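Local coordinates for protein HTH-type transcriptional regulator ascG (Escherichia coli, PDB 3BRQ) that represses transcription of the cryptic asc operon by binding DNA sequence-specifically, as a regulator of the LacI family, at residues V131-N136 with L285-S290; G190-L195 with H220-A225; G214-L219 with V230-F235. All blocks are in the same frame, centred on the assembly; numbering follows the deposited sequence.

Contact 1. Residues V131-N136 with L285-S290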
loop_
_atom_site.group_PDB
_atom_site.type_symbol
_atom_site.label_atom_id
_atom_site.label_comp_id
_atom_site.label_asym_id
_atom_site.label_seq_id
_atom_site.Cartn_x
_atom_site.Cartn_y
_atom_site.Cartn_z
ATOM N N VAL B 131 17.001 17.533 5.607
ATOM C CA VAL B 131 18.309 17.514 6.228
ATOM C C VAL B 131 18.755 18.932 6.683
ATOM O O VAL B 131 19.279 19.083 7.803
ATOM C CB VAL B 131 19.384 16.826 5.319
ATOM C CG1 VAL B 131 20.823 16.874 5.950
ATOM C CG2 VAL B 131 18.967 15.377 4.983
ATOM N N ALA B 132 18.542 19.941 5.846
ATOM C CA ALA B 132 18.942 21.334 6.165
ATOM C C ALA B 132 18.197 21.828 7.397
ATOM O O ALA B 132 18.752 22.566 8.212
ATOM C CB ALA B 132 18.703 22.273 4.983
ATOM N N GLU B 133 16.966 21.376 7.544
ATOM C CA GLU B 133 16.157 21.690 8.705
ATOM C C GLU B 133 16.737 21.081 9.970
ATOM O O GLU B 133 16.745 21.728 11.037
ATOM C CB GLU B 133 14.736 21.206 8.493
ATOM C CG GLU B 133 13.790 21.597 9.648
ATOM C CD GLU B 133 12.332 21.656 9.263
ATOM O OE1 GLU B 133 11.481 21.639 10.200
ATOM O OE2 GLU B 133 12.020 21.739 8.046
ATOM N N LEU B 134 17.236 19.839 9.865
ATOM C CA LEU B 134 17.915 19.232 10.979
ATOM C C LEU B 134 19.160 20.006 11.304
ATOM O O LEU B 134 19.377 20.309 12.478
ATOM C CB LEU B 134 18.262 17.737 10.720
ATOM C CG LEU B 134 17.098 16.784 10.547
ATOM C CD1 LEU B 134 17.556 15.366 10.069
ATOM C CD2 LEU B 134 16.254 16.654 11.794
ATOM N N ILE B 135 19.995 20.312 10.306
ATOM C CA ILE B 135 21.240 21.062 10.549
ATOM C C ILE B 135 20.988 22.426 11.219
ATOM O O ILE B 135 21.683 22.814 12.176
ATOM C CB ILE B 135 22.078 21.280 9.278
ATOM C CG1 ILE B 135 22.474 19.930 8.647
ATOM C CG2 ILE B 135 23.342 22.173 9.597
ATOM C CD1 ILE B 135 23.094 20.018 7.245
ATOM N N ASN B 136 19.986 23.148 10.737
ATOM C CA ASN B 136 19.657 24.462 11.316
ATOM C C ASN B 136 19.004 24.376 12.697
ATOM O O ASN B 136 19.101 25.342 13.470
ATOM C CB ASN B 136 18.829 25.301 10.337
ATOM C CG ASN B 136 19.631 25.710 9.110
ATOM O OD1 ASN B 136 19.225 25.426 7.965
ATOM N ND2 ASN B 136 20.797 26.345 9.332
ATOM N N LEU B 285 7.959 18.804 4.669
ATOM C CA LEU B 285 8.221 18.017 5.866
ATOM C C LEU B 285 7.083 18.311 6.858
ATOM O O LEU B 285 6.753 19.485 7.123
ATOM C CB LEU B 285 9.576 18.375 6.479
ATOM C CG LEU B 285 9.753 17.768 7.869
ATOM C CD1 LEU B 285 9.829 16.227 7.784
ATOM C CD2 LEU B 285 10.997 18.334 8.502
ATOM N N ILE B 286 6.429 17.261 7.323
ATOM C CA ILE B 286 5.408 17.413 8.336
ATOM C C ILE B 286 6.068 17.145 9.669
ATOM O O ILE B 286 6.581 16.047 9.897
ATOM C CB ILE B 286 4.226 16.476 8.087
ATOM C CG1 ILE B 286 3.696 16.729 6.661
ATOM C CG2 ILE B 286 3.140 16.657 9.212
ATOM C CD1 ILE B 286 2.211 16.860 6.495
ATOM N N ARG B 287 6.059 18.145 10.545
ATOM C CA ARG B 287 6.817 18.096 11.787
ATOM C C ARG B 287 5.986 17.536 12.889
ATOM O O ARG B 287 4.942 18.107 13.194
ATOM C CB ARG B 287 7.300 19.494 12.168
ATOM C CG ARG B 287 8.400 19.955 11.244
ATOM C CD ARG B 287 8.647 21.465 11.333
ATOM N NE ARG B 287 9.277 21.885 10.083
ATOM C CZ ARG B 287 8.615 22.299 9.007
ATOM N NH1 ARG B 287 7.292 22.412 9.029
ATOM N NH2 ARG B 287 9.287 22.611 7.905
ATOM N N ARG B 288 6.428 16.410 13.461
ATOM C CA ARG B 288 5.661 15.725 14.517
ATOM C C ARG B 288 6.609 15.426 15.672
ATOM O O ARG B 288 7.787 15.853 15.663
ATOM C CB ARG B 288 4.966 14.445 13.983
ATOM C CG ARG B 288 4.192 14.603 12.663
ATOM C CD ARG B 288 3.102 13.510 12.544
ATOM N NE ARG B 288 2.128 13.769 11.477
ATOM C CZ ARG B 288 2.240 13.400 10.193
ATOM N NH1 ARG B 288 3.308 12.759 9.758
ATOM N NH2 ARG B 288 1.250 13.687 9.334
ATOM N N ASP B 289 6.142 14.659 16.633
ATOM C CA ASP B 289 6.862 14.489 17.880
ATOM C C ASP B 289 8.220 13.791 17.766
ATOM O O ASP B 289 8.976 13.905 18.718
ATOM C CB ASP B 289 5.995 13.732 18.889
ATOM C CG ASP B 289 4.861 14.589 19.426
ATOM O OD1 ASP B 289 4.976 15.840 19.342
ATOM O OD2 ASP B 289 3.863 14.013 19.904
ATOM N N SER B 290 8.525 13.096 16.646
ATOM C CA SER B 290 9.803 12.381 16.492
ATOM C C SER B 290 10.936 13.320 16.189
ATOM O O SER B 290 12.100 12.907 16.107
ATOM C CB SER B 290 9.740 11.376 15.349
ATOM O OG SER B 290 9.556 12.023 14.101
#

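Contact 2. Residues G190-L195 with H220-A225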
loop_
_atom_site.group_PDB
_atom_site.type_symbol
_atom_site.label_atom_id
_atom_site.label_comp_id
_atom_site.label_asym_id
_atom_site.label_seq_id
_atom_site.Cartn_x
_atom_site.Cartn_y
_atom_site.Cartn_z
ATOM N N GLY B 190 19.150 -1.684 9.828
ATOM C CA GLY B 190 20.007 -0.541 9.411
ATOM C C GLY B 190 20.401 0.193 10.650
ATOM O O GLY B 190 21.576 0.479 10.849
ATOM N N VAL B 191 19.439 0.374 11.570
ATOM C CA VAL B 191 19.770 1.062 12.821
ATOM C C VAL B 191 20.681 0.250 13.728
ATOM O O VAL B 191 21.629 0.803 14.290
ATOM C CB VAL B 191 18.513 1.517 13.628
ATOM C CG1 VAL B 191 18.719 1.262 15.067
ATOM C CG2 VAL B 191 18.374 3.040 13.502
ATOM N N GLU B 192 20.417 -1.059 13.851
ATOM C CA GLU B 192 21.269 -1.923 14.674
ATOM C C GLU B 192 22.705 -1.855 14.094
ATOM O O GLU B 192 23.673 -1.790 14.841
ATOM C CB GLU B 192 20.735 -3.347 14.709
ATOM C CG GLU B 192 21.457 -4.282 15.705
ATOM C CD GLU B 192 21.575 -3.658 17.125
ATOM O OE1 GLU B 192 20.535 -3.167 17.673
ATOM O OE2 GLU B 192 22.712 -3.619 17.669
HETATM N N MSE B 193 22.810 -1.817 12.776
HETATM C CA MSE B 193 24.129 -1.774 12.155
HETATM C C MSE B 193 24.829 -0.456 12.515
HETATM O O MSE B 193 25.936 -0.499 12.958
HETATM C CB MSE B 193 24.061 -2.015 10.643
HETATM C CG MSE B 193 25.486 -1.929 9.964
HETATM SE SE MSE B 193 25.369 -2.342 8.103
HETATM C CE MSE B 193 24.240 -0.890 7.537
ATOM N N LEU B 194 24.177 0.686 12.377
ATOM C CA LEU B 194 24.712 2.011 12.764
ATOM C C LEU B 194 25.136 2.116 14.231
ATOM O O LEU B 194 26.171 2.685 14.533
ATOM C CB LEU B 194 23.648 3.112 12.456
ATOM C CG LEU B 194 23.160 3.268 11.005
ATOM C CD1 LEU B 194 21.868 4.113 10.895
ATOM C CD2 LEU B 194 24.329 3.914 10.197
ATOM N N LEU B 195 24.329 1.574 15.146
ATOM C CA LEU B 195 24.686 1.527 16.569
ATOM C C LEU B 195 25.879 0.667 16.825
ATOM O O LEU B 195 26.687 1.025 17.679
ATOM C CB LEU B 195 23.510 0.945 17.436
ATOM C CG LEU B 195 22.185 1.744 17.298
ATOM C CD1 LEU B 195 21.022 1.104 18.172
ATOM C CD2 LEU B 195 22.447 3.125 17.806
ATOM N N HIS B 220 14.198 2.189 20.265
ATOM C CA HIS B 220 13.460 1.961 21.499
ATOM C C HIS B 220 13.927 0.697 22.205
ATOM O O HIS B 220 14.070 0.690 23.435
ATOM C CB HIS B 220 11.989 1.808 21.173
ATOM C CG HIS B 220 11.100 1.785 22.367
ATOM N ND1 HIS B 220 10.518 0.630 22.842
ATOM C CD2 HIS B 220 10.646 2.789 23.153
ATOM C CE1 HIS B 220 9.759 0.919 23.884
ATOM N NE2 HIS B 220 9.820 2.223 24.096
ATOM N N GLU B 221 14.156 -0.369 21.441
ATOM C CA GLU B 221 14.666 -1.628 21.987
ATOM C C GLU B 221 16.085 -1.487 22.540
ATOM O O GLU B 221 16.458 -2.169 23.482
ATOM C CB GLU B 221 14.660 -2.721 20.931
ATOM C CG GLU B 221 13.304 -3.361 20.655
ATOM C CD GLU B 221 13.388 -4.440 19.576
ATOM O OE1 GLU B 221 14.415 -4.485 18.833
ATOM O OE2 GLU B 221 12.443 -5.241 19.467
ATOM N N ARG B 222 16.889 -0.600 21.964
ATOM C CA ARG B 222 18.233 -0.452 22.469
ATOM C C ARG B 222 18.286 0.612 23.570
ATOM O O ARG B 222 19.373 0.995 23.988
ATOM C CB ARG B 222 19.252 -0.173 21.339
ATOM C CG ARG B 222 19.410 -1.322 20.335
ATOM C CD ARG B 222 19.594 -2.680 21.022
ATOM N NE ARG B 222 20.923 -2.846 21.614
ATOM C CZ ARG B 222 21.809 -3.773 21.242
ATOM N NH1 ARG B 222 21.507 -4.638 20.271
ATOM N NH2 ARG B 222 23.003 -3.843 21.842
ATOM N N GLY B 223 17.111 1.053 24.039
ATOM C CA GLY B 223 16.999 2.139 25.034
ATOM C C GLY B 223 17.533 3.487 24.553
ATOM O O GLY B 223 18.075 4.273 25.341
ATOM N N VAL B 224 17.374 3.770 23.259
ATOM C CA VAL B 224 17.796 5.078 22.706
ATOM C C VAL B 224 16.561 5.930 22.489
ATOM O O VAL B 224 15.735 5.612 21.636
ATOM C CB VAL B 224 18.582 4.945 21.374
ATOM C CG1 VAL B 224 19.050 6.325 20.869
ATOM C CG2 VAL B 224 19.793 4.049 21.543
ATOM N N ALA B 225 16.455 7.026 23.244
ATOM C CA ALA B 225 15.276 7.890 23.206
ATOM C C ALA B 225 15.092 8.633 21.897
ATOM O O ALA B 225 16.027 9.299 21.405
ATOM C CB ALA B 225 15.282 8.888 24.379
#

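Contact 3. Residues G214-L219 with V230-F235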
loop_
_atom_site.group_PDB
_atom_site.type_symbol
_atom_site.label_atom_id
_atom_site.label_comp_id
_atom_site.label_asym_id
_atom_site.label_seq_id
_atom_site.Cartn_x
_atom_site.Cartn_y
_atom_site.Cartn_z
ATOM N N GLY B 214 10.728 0.994 11.448
ATOM C CA GLY B 214 11.579 -0.089 11.882
ATOM C C GLY B 214 12.666 0.465 12.754
ATOM O O GLY B 214 13.062 -0.150 13.767
ATOM N N ALA B 215 13.212 1.608 12.327
ATOM C CA ALA B 215 14.348 2.197 13.003
ATOM C C ALA B 215 13.976 2.751 14.407
ATOM O O ALA B 215 14.634 2.455 15.377
ATOM C CB ALA B 215 15.026 3.312 12.059
HETATM N N MSE B 216 12.858 3.468 14.529
HETATM C CA MSE B 216 12.348 3.810 15.846
HETATM C C MSE B 216 12.166 2.569 16.758
HETATM O O MSE B 216 12.332 2.660 17.985
HETATM C CB MSE B 216 11.031 4.575 15.758
HETATM C CG MSE B 216 11.208 5.975 15.295
HETATM SE SE MSE B 216 9.695 7.112 15.329
HETATM C CE MSE B 216 8.339 5.971 14.540
ATOM N N LYS B 217 11.858 1.417 16.184
ATOM C CA LYS B 217 11.625 0.217 17.029
ATOM C C LYS B 217 12.971 -0.260 17.582
ATOM O O LYS B 217 13.159 -0.489 18.769
ATOM C CB LYS B 217 10.886 -0.900 16.243
ATOM C CG LYS B 217 10.697 -2.213 16.997
ATOM C CD LYS B 217 9.569 -2.108 18.020
ATOM C CE LYS B 217 9.323 -3.419 18.746
ATOM N NZ LYS B 217 8.250 -3.208 19.802
ATOM N N ALA B 218 13.946 -0.328 16.708
ATOM C CA ALA B 218 15.250 -0.856 17.108
ATOM C C ALA B 218 15.897 0.120 18.109
ATOM O O ALA B 218 16.585 -0.305 19.053
ATOM C CB ALA B 218 16.100 -1.107 15.883
ATOM N N LEU B 219 15.616 1.408 17.944
ATOM C CA LEU B 219 16.163 2.413 18.821
ATOM C C LEU B 219 15.527 2.293 20.225
ATOM O O LEU B 219 16.230 2.302 21.240
ATOM C CB LEU B 219 15.970 3.834 18.225
ATOM C CG LEU B 219 16.850 4.287 17.050
ATOM C CD1 LEU B 219 16.304 5.571 16.441
ATOM C CD2 LEU B 219 18.291 4.496 17.534
ATOM N N VAL B 230 17.833 10.549 19.699
ATOM C CA VAL B 230 17.866 10.549 18.205
ATOM C C VAL B 230 16.519 11.018 17.636
ATOM O O VAL B 230 15.482 10.409 17.903
ATOM C CB VAL B 230 18.244 9.153 17.635
ATOM C CG1 VAL B 230 18.081 9.103 16.090
ATOM C CG2 VAL B 230 19.600 8.786 18.033
ATOM N N SER B 231 16.555 12.109 16.894
ATOM C CA SER B 231 15.410 12.591 16.128
ATOM C C SER B 231 15.266 11.768 14.837
ATOM O O SER B 231 16.275 11.446 14.198
ATOM C CB SER B 231 15.588 14.076 15.798
ATOM O OG SER B 231 15.241 14.893 16.930
ATOM N N VAL B 232 14.022 11.419 14.480
ATOM C CA VAL B 232 13.744 10.624 13.272
ATOM C C VAL B 232 12.774 11.337 12.285
ATOM O O VAL B 232 11.726 11.900 12.679
ATOM C CB VAL B 232 13.206 9.190 13.678
ATOM C CG1 VAL B 232 12.934 8.269 12.449
ATOM C CG2 VAL B 232 14.151 8.517 14.654
ATOM N N ILE B 233 13.119 11.272 11.006
ATOM C CA ILE B 233 12.319 11.791 9.865
ATOM C C ILE B 233 12.213 10.674 8.808
ATOM O O ILE B 233 13.162 9.933 8.583
ATOM C CB ILE B 233 13.023 13.068 9.258
ATOM C CG1 ILE B 233 12.959 14.245 10.266
ATOM C CG2 ILE B 233 12.394 13.498 7.956
ATOM C CD1 ILE B 233 13.281 15.637 9.626
ATOM N N GLY B 234 11.032 10.512 8.221
ATOM C CA GLY B 234 10.846 9.648 7.063
ATOM C C GLY B 234 10.347 10.444 5.881
ATOM O O GLY B 234 10.323 11.665 5.932
ATOM N N PHE B 235 10.006 9.730 4.812
ATOM C CA PHE B 235 9.292 10.240 3.613
ATOM C C PHE B 235 8.075 9.389 3.286
ATOM O O PHE B 235 8.187 8.179 3.326
ATOM C CB PHE B 235 10.168 10.092 2.409
ATOM C CG PHE B 235 11.414 10.930 2.483
ATOM C CD1 PHE B 235 11.512 12.079 1.751
ATOM C CD2 PHE B 235 12.458 10.566 3.306
ATOM C CE1 PHE B 235 12.638 12.810 1.772
ATOM C CE2 PHE B 235 13.625 11.305 3.362
ATOM C CZ PHE B 235 13.712 12.434 2.624
#

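Contact 1. Residues V131-N136 with L285-S290
On the flank of the periplasmic binding protein-like domain, Glu133 of helix 123-136 meets Arg287, just beyond the edge strand 284-286 of the mixed sheet. The two side chains form a salt bridge between the helix and the loop that follows the edge strand. Its clearest component is a hydrogen bond from Arg287 NH2 to Glu133 OE2, 2.9 Å long and fairly straight at 159° at the hydrogen. It uses the syn side of the oxygen, and OE2 lies close to the guanidinium plane. Carboxylate and guanidinium are nearly coplanar, the carboxylate coming in at the guanidinium edge. Glu133 OE1 faces Arg287 NE, but this pair is modelled implausibly close, so the detail of the second half of the bridge is doubtful. The glutamate spans the gap because CG stands anti to its backbone nitrogen (chi1 -176°) and the chain stays extended beyond it. Leu285 completes the contact, with CD2 packed 3.6 Å from Glu133 OE2. The neighbouring residue, Leu134, packs on strands 142-145 and 203-206, so this helix lies against the sheet while Glu133 reaches toward its edge strand. Since the pair lies at the surface, solvent probably weakens its electrostatic pull, while the coplanar approach keeps the NH2 bond directional.

Contact 2. Residues G190-L195 with H220-A225
Glu192 and Arg222 face each other at the protein surface, where their opposite charges meet without a directed hydrogen bond. Glu192 OE2 lies 3.0 Å from Arg222 NH1, well out of the guanidinium plane, and Glu192 OE1 is almost as near, at 3.1 Å from NH1. No N-H aims at OE2, and the pair is therefore a salt bridge of charges alone. Besides the charged ends, Glu192 OE1 approaches the aliphatic part of the arginine, 3.4 Å from Arg222 CG. Leu195, one turn further along the same helix, packs its CD1 against Arg222 CG at 3.6 Å, its side chain running past the arginine in the opposite direction. Bends at chi2 (-48°) and chi3 (-74°) turn the guanidinium toward the Glu192 carboxylate, while CB and CG stay against Leu195. Were the glutamate replaced by an alanine, the Arg222 guanidinium would probably lose this counter-charge and be freer to swing into solvent. Another carboxylate, that of Glu196, lies close to Glu192 OE2, and Arg222 probably eases that repulsion. Arg222 is the first residue to leave helix 209-221, which ends in a Schellman motif with Gly223 at C-prime. Beneath the surface pair, Val191 of helix 184-197 packs on Ala215, Ala218 and Leu219 of helix 209-221, while Leu194 turns to strand 142-145.

Contact 3. Residues G214-L219 with V230-F235
Met216 and Leu219, one turn apart on helix 209-221, press their side chains onto Val232 of strand 231-235 and Val230, which immediately precedes that strand. The contact is wholly apolar and buried. Met216, present as selenomethionine, crosses Val232 obliquely and touches it with CG rather than with its far end: Met216 CG is 3.9 Å from Val232 CG2, and the same methylene is 4.0 Å from Val232 CG1. The methylene thus sits against the fork of the valine, near both methyls. Val232 can offer both branches because its bond to CB points at the helix, with CG1 anti to the backbone nitrogen (chi1 -178°). Beyond CG the selenomethionine bends at chi3 (-46°), and it also packs against Thr244.

Leu219 is turned differently against each valine. Its CD1 methyl carries both contacts, lying 4.0 Å from Val230 CG1 and 4.1 Å from Val232 CG2. The leucine crosses Val230 at about a right angle, whereas it slides past Val232 in the opposite direction. One methyl is therefore shared by two residues two positions apart in the chain, and CG2 of Val232 is in turn shared by Met216 and Leu219. Such van der Waals spacing is close-packed but unstrained.

Helix and strand belong to the beta-alpha-beta unit of strand 203-206, helix 209-221 and strand 231-235, so this is the packing of the crossover helix onto its second strand. Ala215 and Val230 extend the layer to Leu204 of the first strand. Helix 184-197 lies alongside through Val191, and on the far face of strand 231-235 Ile233 meets Leu134 of helix 123-136. Lys217, on another side of helix 209-221, hydrogen-bonds to Thr244 of the second subunit.

Overall arrangement
All three contacts lie in the periplasmic binding protein-like domain, around its mixed sheet. Contact 3 is the buried centre; contacts 1 and 2 are at the surface. Contact 2 lies about 9 Å away, centre to centre, and shares helix 209-221; contact 1, its centre about 13 Å away, is joined by probable hydrogen bonding of Ser290 to Val232 and by Ile233 packing on Leu285. The centres of contacts 1 and 2 are about 20 Å apart, and the two do not touch. Along the chain, contact 1 closes a loop enclosing both others, whose segments alternate. The three contacts thus help to join helices on both faces of the sheet and the returning C-terminal chain within one domain.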